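Cupin type-2 domain-containing protein (Klebsiella pneumoniae subsp. pneumoniae MGH 78578, PDB 3H8U) is of unknown function but adopts the double-stranded beta-helix fold of the cupins and probably binds a metal ion. Local coordinates at residues H57-D62 / V112-G116; Q61-T65 / V96-M100. All coordinates share one frame. Residues are numbered along the deposited sequence.

Interaction 1. Residues H57-D62 / V112-G116. With SO4 (sulfate ion), chain C.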
loop_
_atom_site.group_PDB
_atom_site.type_symbol
_atom_site.label_atom_id
_atom_site.label_comp_id
_atom_site.label_asym_id
_atom_site.label_seq_id
_atom_site.Cartn_x
_atom_site.Cartn_y
_atom_site.Cartn_z
ATOM N N HIS A 57 -0.735 -7.536 15.807
ATOM C CA HIS A 57 -0.829 -6.185 16.330
ATOM C C HIS A 57 -2.176 -6.185 17.061
ATOM O O HIS A 57 -3.218 -6.261 16.405
ATOM C CB HIS A 57 -0.889 -5.105 15.237
ATOM C CG HIS A 57 0.326 -5.032 14.372
ATOM N ND1 HIS A 57 0.398 -5.676 13.161
ATOM C CD2 HIS A 57 1.480 -4.348 14.505
ATOM C CE1 HIS A 57 1.575 -5.443 12.614
ATOM N NE2 HIS A 57 2.250 -4.635 13.411
ATOM N N PRO A 58 -2.163 -6.108 18.404
ATOM C CA PRO A 58 -3.409 -6.078 19.180
ATOM C C PRO A 58 -4.359 -4.926 18.831
ATOM O O PRO A 58 -5.589 -5.048 18.983
ATOM C CB PRO A 58 -2.904 -5.917 20.598
ATOM C CG PRO A 58 -1.604 -6.581 20.581
ATOM C CD PRO A 58 -1.003 -6.142 19.299
ATOM N N HIS A 59 -3.773 -3.829 18.390
ATOM C CA HIS A 59 -4.506 -2.601 18.132
ATOM C C HIS A 59 -4.121 -1.909 16.832
ATOM O O HIS A 59 -4.184 -0.691 16.743
ATOM C CB HIS A 59 -4.327 -1.656 19.337
ATOM C CG HIS A 59 -4.912 -2.192 20.607
ATOM N ND1 HIS A 59 -4.148 -2.448 21.730
ATOM C CD2 HIS A 59 -6.164 -2.617 20.901
ATOM C CE1 HIS A 59 -4.914 -2.965 22.673
ATOM N NE2 HIS A 59 -6.144 -3.074 22.201
ATOM N N GLY A 60 -3.770 -2.682 15.808
ATOM C CA GLY A 60 -3.462 -2.119 14.496
ATOM C C GLY A 60 -3.798 -3.080 13.398
ATOM O O GLY A 60 -3.901 -4.294 13.643
ATOM N N GLN A 61 -4.028 -2.524 12.216
ATOM C CA GLN A 61 -4.215 -3.264 10.981
ATOM C C GLN A 61 -2.942 -3.182 10.153
ATOM O O GLN A 61 -2.313 -2.108 10.053
ATOM C CB GLN A 61 -5.388 -2.675 10.189
ATOM C CG GLN A 61 -5.599 -3.348 8.835
ATOM C CD GLN A 61 -6.812 -2.856 8.169
ATOM O OE1 GLN A 61 -7.846 -2.619 8.841
ATOM N NE2 GLN A 61 -6.773 -2.788 6.836
ATOM N N ASP A 62 -2.553 -4.319 9.575
ATOM C CA ASP A 62 -1.414 -4.396 8.695
ATOM C C ASP A 62 -1.885 -4.813 7.299
ATOM O O ASP A 62 -2.373 -5.929 7.083
ATOM C CB ASP A 62 -0.395 -5.398 9.234
ATOM C CG ASP A 62 0.939 -5.348 8.507
ATOM O OD1 ASP A 62 1.113 -4.521 7.562
ATOM O OD2 ASP A 62 1.828 -6.159 8.912
ATOM N N VAL A 112 1.626 -1.368 5.260
ATOM C CA VAL A 112 1.113 -0.177 5.912
ATOM C C VAL A 112 0.419 -0.618 7.204
ATOM O O VAL A 112 -0.645 -1.224 7.147
ATOM C CB VAL A 112 0.144 0.613 5.012
ATOM C CG1 VAL A 112 -0.336 1.929 5.739
ATOM C CG2 VAL A 112 0.798 0.921 3.657
ATOM N N VAL A 113 1.049 -0.305 8.339
ATOM C CA VAL A 113 0.476 -0.573 9.661
ATOM C C VAL A 113 -0.189 0.684 10.183
ATOM O O VAL A 113 0.429 1.756 10.158
ATOM C CB VAL A 113 1.564 -1.041 10.637
ATOM C CG1 VAL A 113 1.043 -1.126 12.068
ATOM C CG2 VAL A 113 2.088 -2.419 10.182
ATOM N N ALA A 114 -1.436 0.557 10.631
ATOM C CA ALA A 114 -2.190 1.700 11.141
ATOM C C ALA A 114 -2.918 1.303 12.417
ATOM O O ALA A 114 -3.553 0.237 12.455
ATOM C CB ALA A 114 -3.194 2.194 10.095
ATOM N N PRO A 115 -2.825 2.136 13.471
ATOM C CA PRO A 115 -2.077 3.396 13.601
ATOM C C PRO A 115 -0.569 3.230 13.596
ATOM O O PRO A 115 -0.066 2.134 13.710
ATOM C CB PRO A 115 -2.533 3.953 14.965
ATOM C CG PRO A 115 -3.602 3.161 15.383
ATOM C CD PRO A 115 -3.584 1.852 14.699
ATOM N N GLY A 116 0.137 4.343 13.475
ATOM C CA GLY A 116 1.565 4.322 13.309
ATOM C C GLY A 116 2.293 3.755 14.504
ATOM O O GLY A 116 3.354 3.138 14.331
HETATM S S SO4 C . -0.665 -1.223 21.279
HETATM O O1 SO4 C . -1.569 -2.268 21.769
HETATM O O2 SO4 C . -0.862 0.016 22.031
HETATM O O3 SO4 C . 0.718 -1.678 21.462
HETATM O O4 SO4 C . -0.954 -0.955 19.873
#
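Hydrogen bonding between antiparallel strands comes in alternating pairs, and residues 57-62 and 112-116 meet just where that pattern runs out. Gln61 and Ala114 form a hydrogen-bonded pair: Gln61 N donates to Ala114 O at 2.8 Å, and Ala114 N returns a bond to Gln61 O at 2.9 Å. Gln61 O also receives a CA-H...O contact from Val113 CA at 3.2 Å. Asp62 and Val113, the next pair, are non-hydrogen-bonded, their CA atoms 4.4 Å apart; their backbone groups turn away from each other, to Ala91 and Val40 respectively. These are neighbouring strands in one of the two facing sheets of the cupin double-stranded beta-helix. Beyond Ala114 a cis peptide precedes Pro115, whose CD lies 3.3 Å from His59 O. The polar ends of Gln61 and Asp62 find partners beyond this pairing: Asp62 OD1 bonds Ser111 and OD2 bonds His97 and Trp64, while Gln61 NE2 donates to Thr63 OG1 and OE1 bonds Thr36 OG1 of the second subunit. Val113 CG1 makes a CH-pi contact over the His57 ring, 4.2 Å from its centroid. His59 ND1 donates to O1 of a sulfate, probably from the crystallisation liquor, at 2.6 Å; Gly119 N also binds it.

Interaction 2. Residues Q61-T65 / V96-M100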
loop_
_atom_site.group_PDB
_atom_site.type_symbol
_atom_site.label_atom_id
_atom_site.label_comp_id
_atom_site.label_asym_id
_atom_site.label_seq_id
_atom_site.Cartn_x
_atom_site.Cartn_y
_atom_site.Cartn_z
ATOM N N GLN A 61 -4.028 -2.524 12.216
ATOM C CA GLN A 61 -4.215 -3.264 10.981
ATOM C C GLN A 61 -2.942 -3.182 10.153
ATOM O O GLN A 61 -2.313 -2.108 10.053
ATOM C CB GLN A 61 -5.388 -2.675 10.189
ATOM C CG GLN A 61 -5.599 -3.348 8.835
ATOM C CD GLN A 61 -6.812 -2.856 8.169
ATOM O OE1 GLN A 61 -7.846 -2.619 8.841
ATOM N NE2 GLN A 61 -6.773 -2.788 6.836
ATOM N N ASP A 62 -2.553 -4.319 9.575
ATOM C CA ASP A 62 -1.414 -4.396 8.695
ATOM C C ASP A 62 -1.885 -4.813 7.299
ATOM O O ASP A 62 -2.373 -5.929 7.083
ATOM C CB ASP A 62 -0.395 -5.398 9.234
ATOM C CG ASP A 62 0.939 -5.348 8.507
ATOM O OD1 ASP A 62 1.113 -4.521 7.562
ATOM O OD2 ASP A 62 1.828 -6.159 8.912
ATOM N N THR A 63 -1.761 -3.880 6.375
ATOM C CA THR A 63 -2.165 -4.073 4.996
ATOM C C THR A 63 -0.908 -4.220 4.137
ATOM O O THR A 63 -0.072 -3.307 4.084
ATOM C CB THR A 63 -3.025 -2.886 4.464
ATOM O OG1 THR A 63 -4.164 -2.706 5.317
ATOM C CG2 THR A 63 -3.520 -3.218 3.045
ATOM N N TRP A 64 -0.776 -5.376 3.479
ATOM C CA TRP A 64 0.332 -5.627 2.588
ATOM C C TRP A 64 -0.072 -5.539 1.138
ATOM O O TRP A 64 -1.084 -6.094 0.730
ATOM C CB TRP A 64 0.911 -7.031 2.774
ATOM C CG TRP A 64 1.456 -7.389 4.094
ATOM C CD1 TRP A 64 1.549 -6.611 5.205
ATOM C CD2 TRP A 64 2.065 -8.641 4.431
ATOM N NE1 TRP A 64 2.174 -7.300 6.205
ATOM C CE2 TRP A 64 2.485 -8.554 5.767
ATOM C CE3 TRP A 64 2.307 -9.827 3.718
ATOM C CZ2 TRP A 64 3.131 -9.595 6.422
ATOM C CZ3 TRP A 64 2.953 -10.872 4.368
ATOM C CH2 TRP A 64 3.361 -10.752 5.705
ATOM N N THR A 65 0.751 -4.855 0.334
ATOM C CA THR A 65 0.547 -4.853 -1.112
ATOM C C THR A 65 1.769 -5.505 -1.769
ATOM O O THR A 65 2.891 -5.034 -1.640
ATOM C CB THR A 65 0.293 -3.410 -1.648
ATOM O OG1 THR A 65 -0.953 -2.922 -1.149
ATOM C CG2 THR A 65 0.247 -3.425 -3.155
ATOM N N VAL A 96 -3.281 -13.081 13.568
ATOM C CA VAL A 96 -1.914 -13.521 13.338
ATOM C C VAL A 96 -1.585 -13.467 11.848
ATOM O O VAL A 96 -2.414 -13.856 10.997
ATOM C CB VAL A 96 -1.673 -14.965 13.863
ATOM C CG1 VAL A 96 -0.232 -15.409 13.573
ATOM C CG2 VAL A 96 -1.925 -15.046 15.349
ATOM N N HIS A 97 -0.398 -12.963 11.519
ATOM C CA HIS A 97 0.064 -12.952 10.135
ATOM C C HIS A 97 1.594 -13.021 10.045
ATOM O O HIS A 97 2.332 -12.447 10.867
ATOM C CB HIS A 97 -0.467 -11.717 9.372
ATOM C CG HIS A 97 -0.008 -10.403 9.923
ATOM N ND1 HIS A 97 -0.290 -9.999 11.218
ATOM C CD2 HIS A 97 0.656 -9.370 9.341
ATOM C CE1 HIS A 97 0.227 -8.793 11.410
ATOM N NE2 HIS A 97 0.808 -8.399 10.291
ATOM N N GLY A 98 2.038 -13.738 9.032
ATOM C CA GLY A 98 3.451 -13.957 8.730
ATOM C C GLY A 98 3.521 -14.504 7.309
ATOM O O GLY A 98 2.473 -14.720 6.668
ATOM N N ALA A 99 4.727 -14.754 6.793
ATOM C CA ALA A 99 4.822 -15.334 5.451
ATOM C C ALA A 99 6.117 -16.096 5.218
ATOM O O ALA A 99 7.078 -15.892 5.941
ATOM C CB ALA A 99 4.626 -14.255 4.400
HETATM N N MSE A 100 6.109 -17.005 4.236
HETATM C CA MSE A 100 7.330 -17.611 3.714
HETATM C C MSE A 100 7.333 -17.441 2.194
HETATM O O MSE A 100 6.314 -17.758 1.549
HETATM C CB MSE A 100 7.433 -19.107 4.073
HETATM C CG MSE A 100 8.903 -19.609 3.888
HETATM SE SE MSE A 100 9.038 -21.383 3.353
HETATM C CE MSE A 100 7.974 -21.174 1.808
#
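This is a side-chain contact across the interior of a cupin barrel, joining residues 61-65 of strand 61-68 to residues 97-100 of strand 97-101 in the opposing sheet. The short strand axes come no closer than 10.2 Å, and their N-to-C directions differ by 27°, so the two run roughly parallel and side chains, not backbone hydrogen bonds, bridge the gap. Strand alternation selects them: Asp62 and Trp64 point toward the other strand, as do His97 and Ala99, whereas Gln61 and Thr63 point away, where Gln61 NE2 donates to Thr63 OG1 at 3.0 Å. The polar part of the contact is a His-carboxylate hydrogen bond, with Asp62 accepting from His97; Ser111 holds the other carboxylate oxygen, OD1, and Gln95 O bonds His97 ND1. Trp64 packs beside it: its CZ2 lies 3.8 Å from His97 CD2, the rings meeting obliquely, its CZ3 makes the apolar contact with Ala99 CB at 3.8 Å, and Phe109 stacks on its ring. The His97 ring also meets those of His55 and His57, a cluster where cupins commonly hold a metal, although both His97 nitrogens are hydrogen-bonded here. At Asp62 OD2 two donors converge, His97 NE2 at 2.8 Å and Trp64 NE1 at 3.0 Å.

In the fold
Strand 61-68 shows how one beta strand can serve two kinds of neighbour, and Asp62 stands where they meet. In interaction 1 the strand is paired with strand 107-114 through Gln61, with Asp62 opposite Val113; in interaction 2 the Asp62 side chain reaches across the barrel to strand 97-101. The centres of the two contacts are 10 Å apart. Two direct links join them: Val112 N and Thr63 O, 2.8 Å apart in a probable hydrogen bond, continue the sheet pairing, and His57 ND1 packs 3.6 Å from His97 CE1. The sulfate of interaction 1 sits apart from this histidine cluster, its O4 8.1 Å from His57 NE2.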